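Local coordinates for putative isohexenylglutaconyl-CoA hydratase (Pseudomonas aeruginosa, PDB 4ZU2), which probably hydrates isohexenylglutaconyl-CoA as a member of the crotonase family, in the breakdown of acyclic terpenes such as citronellate, at residues A[98-103]-A[218-223]. Residues are numbered along the deposited sequence; the frame is centred on the assembly and turned at random.
Sequences AQAAPQ and LLLASE
L220 reaches from helix 209-221 to the end of helix 81-99, where it meets Q99 and A100. Its CB is directed toward that helix end. CG lies beside the backbone N and anti to the carbonyl carbon (chi1 -72°), and from there the methyls fork onto Q99 and A100. CD1 goes to the backbone: it sits 3.6 Å from Q99 O and 4.0 Å from A100 CA. The methyl of A100 is looser, with its CB 4.4 Å from L220 CD1. L220 CD2 lies along the side chain of Q99, from Q99 CG (3.9 Å) past CD (4.1 Å) to NE2 (4.2 Å).

Q99 runs past the leucine at a slant, and its chain bends at chi2 (88°). Q99 OE1 accepts a hydrogen bond from R163 of the second subunit. L159 of that subunit also packs on Q99, and F152 of helix 149-157 touches it from the same chain. The contact thus joins a helix of the crotonase core to helix 209-221 of the C-terminal helical region, at the border with a second subunit of the trimer.

A100 is the first residue to leave the helical path. The turn is closed by A101 N bonding to A98 O at 2.9 Å. K216, also on helix 209-221, bonds through NZ to A101 O and Q103 O. This ties the connection from helix 81-99 to strand 104-109 onto helix 209-221.

No hydrogen bond crosses between 98-103 and 218-223. Contact between them is van der Waals packing of one leucine fork, with polar ties such as those of K216 and R163 close by.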
ATOM      1  N   ALA A  98      11.459 -13.420  11.579  1.00 19.83           N
ATOM      2  CA  ALA A  98      10.144 -14.011  11.509  1.00 22.72           C
ATOM      3  C   ALA A  98       9.548 -13.669  10.122  1.00 22.12           C
ATOM      4  O   ALA A  98       9.116 -14.560   9.390  1.00 21.02           O
ATOM      5  CB  ALA A  98       9.265 -13.502  12.636  1.00 19.88           C
ATOM      6  N   GLN A  99       9.543 -12.375   9.793  1.00 22.19           N
ATOM      7  CA  GLN A  99       9.122 -11.850   8.488  1.00 22.13           C
ATOM      8  C   GLN A  99       9.722 -12.656   7.342  1.00 15.73           C
ATOM      9  O   GLN A  99       9.047 -12.964   6.346  1.00 15.95           O
ATOM     10  CB  GLN A  99       9.546 -10.377   8.335  1.00 22.94           C
ATOM     11  CG  GLN A  99       9.170  -9.693   6.970  1.00 10.27           C
ATOM     12  CD  GLN A  99       7.795  -9.076   6.984  1.00 21.26           C
ATOM     13  OE1 GLN A  99       6.851  -9.656   7.508  1.00 22.54           O
ATOM     14  NE2 GLN A  99       7.689  -7.851   6.474  1.00 20.90           N
ATOM     15  N   ALA A 100      10.979 -13.017   7.497  1.00 14.96           N
ATOM     16  CA  ALA A 100      11.712 -13.649   6.412  1.00 19.28           C
ATOM     17  C   ALA A 100      11.773 -15.159   6.547  1.00 21.01           C
ATOM     18  O   ALA A 100      12.467 -15.807   5.781  1.00 21.93           O
ATOM     19  CB  ALA A 100      13.140 -13.029   6.297  1.00 11.45           C
ATOM     20  N   ALA A 101      11.028 -15.728   7.493  1.00 20.09           N
ATOM     21  CA  ALA A 101      10.973 -17.188   7.636  1.00 21.12           C
ATOM     22  C   ALA A 101      10.478 -17.911   6.363  1.00 18.20           C
ATOM     23  O   ALA A 101       9.450 -17.529   5.817  1.00 23.04           O
ATOM     24  CB  ALA A 101      10.060 -17.583   8.823  1.00 18.52           C
ATOM     25  N   PRO A 102      11.194 -18.976   5.919  1.00 20.86           N
ATOM     26  CA  PRO A 102      10.823 -19.785   4.738  1.00 23.45           C
ATOM     27  C   PRO A 102       9.434 -20.441   4.817  1.00 22.73           C
ATOM     28  O   PRO A 102       8.754 -20.628   3.788  1.00 17.77           O
ATOM     29  CB  PRO A 102      11.924 -20.851   4.696  1.00 25.10           C
ATOM     30  CG  PRO A 102      13.129 -20.146   5.333  1.00 22.06           C
ATOM     31  CD  PRO A 102      12.548 -19.336   6.417  1.00 19.09           C
ATOM     32  N   GLN A 103       9.035 -20.749   6.045  1.00 19.97           N
ATOM     33  CA  GLN A 103       7.698 -21.226   6.395  1.00 23.43           C
ATOM     34  C   GLN A 103       6.612 -20.192   6.207  1.00 21.74           C
ATOM     35  O   GLN A 103       6.866 -18.982   6.333  1.00 21.81           O
ATOM     36  CB  GLN A 103       7.662 -21.554   7.914  1.00 20.56           C
ATOM     37  CG  GLN A 103       8.465 -22.760   8.367  1.00 20.61           C
ATOM     38  CD  GLN A 103       9.931 -22.486   8.541  1.00 25.61           C
ATOM     39  OE1 GLN A 103      10.350 -21.348   8.790  1.00 20.54           O
ATOM     40  NE2 GLN A 103      10.736 -23.544   8.416  1.00 30.56           N
ATOM     41  N   LEU A 218      11.091 -13.510  -2.911  1.00 19.81           N
ATOM     42  CA  LEU A 218      10.880 -12.608  -4.040  1.00 12.97           C
ATOM     43  C   LEU A 218       9.924 -11.496  -3.673  1.00 15.88           C
ATOM     44  O   LEU A 218      10.112 -10.360  -4.067  1.00 22.70           O
ATOM     45  CB  LEU A 218      10.274 -13.361  -5.255  1.00 18.08           C
ATOM     46  CG  LEU A 218      11.200 -14.293  -6.013  1.00 27.99           C
ATOM     47  CD1 LEU A 218      10.409 -15.109  -7.067  1.00 28.66           C
ATOM     48  CD2 LEU A 218      12.345 -13.484  -6.644  1.00 23.65           C
ATOM     49  N   LEU A 219       8.842 -11.859  -3.002  1.00 15.89           N
ATOM     50  CA  LEU A 219       7.820 -10.881  -2.593  1.00 18.91           C
ATOM     51  C   LEU A 219       8.418  -9.854  -1.642  1.00 17.46           C
ATOM     52  O   LEU A 219       8.144  -8.670  -1.703  1.00 15.97           O
ATOM     53  CB  LEU A 219       6.649 -11.613  -1.899  1.00 19.95           C
ATOM     54  CG  LEU A 219       5.834 -12.579  -2.786  1.00 22.99           C
ATOM     55  CD1 LEU A 219       5.014 -13.562  -1.954  1.00 24.32           C
ATOM     56  CD2 LEU A 219       4.937 -11.797  -3.756  1.00 15.93           C
ATOM     57  N   LEU A 220       9.255 -10.324  -0.745  1.00 17.84           N
ATOM     58  CA  LEU A 220       9.857  -9.441   0.241  1.00 18.90           C
ATOM     59  C   LEU A 220      10.842  -8.510  -0.437  1.00 17.97           C
ATOM     60  O   LEU A 220      10.980  -7.366  -0.061  1.00 21.79           O
ATOM     61  CB  LEU A 220      10.572 -10.282   1.288  1.00  9.72           C
ATOM     62  CG  LEU A 220       9.585 -11.023   2.208  1.00 18.10           C
ATOM     63  CD1 LEU A 220      10.274 -12.094   3.036  1.00 19.14           C
ATOM     64  CD2 LEU A 220       8.846 -10.072   3.116  1.00 17.83           C
ATOM     65  N   ALA A 221      11.556  -9.037  -1.409  1.00 15.54           N
ATOM     66  CA  ALA A 221      12.512  -8.277  -2.176  1.00 19.33           C
ATOM     67  C   ALA A 221      11.829  -7.286  -3.064  1.00 18.88           C
ATOM     68  O   ALA A 221      12.423  -6.278  -3.357  1.00 17.67           O
ATOM     69  CB  ALA A 221      13.395  -9.215  -3.006  1.00 26.70           C
ATOM     70  N   SER A 222      10.574  -7.544  -3.476  1.00 23.15           N
ATOM     71  CA  SER A 222       9.816  -6.611  -4.350  1.00 20.37           C
ATOM     72  C   SER A 222       9.580  -5.246  -3.773  1.00 23.77           C
ATOM     73  O   SER A 222       9.285  -4.311  -4.477  1.00 27.23           O
ATOM     74  CB  SER A 222       8.412  -7.162  -4.691  1.00 26.62           C
ATOM     75  OG  SER A 222       8.478  -8.356  -5.411  1.00 32.12           O
ATOM     76  N   GLU A 223       9.640  -5.128  -2.466  1.00 34.46           N
ATOM     77  CA  GLU A 223       9.289  -3.867  -1.832  1.00 39.35           C
ATOM     78  C   GLU A 223      10.299  -2.784  -2.214  1.00 36.90           C
ATOM     79  O   GLU A 223       9.925  -1.661  -2.587  1.00 39.37           O
ATOM     80  CB  GLU A 223       9.183  -4.069  -0.308  1.00 47.75           C
ATOM     81  CG  GLU A 223       8.005  -4.961   0.089  1.00 52.18           C
ATOM     82  CD  GLU A 223       6.755  -4.158   0.446  1.00 55.70           C
ATOM     83  OE1 GLU A 223       6.478  -4.015   1.653  1.00 56.88           O
ATOM     84  OE2 GLU A 223       6.046  -3.675  -0.471  1.00 54.59           O
TER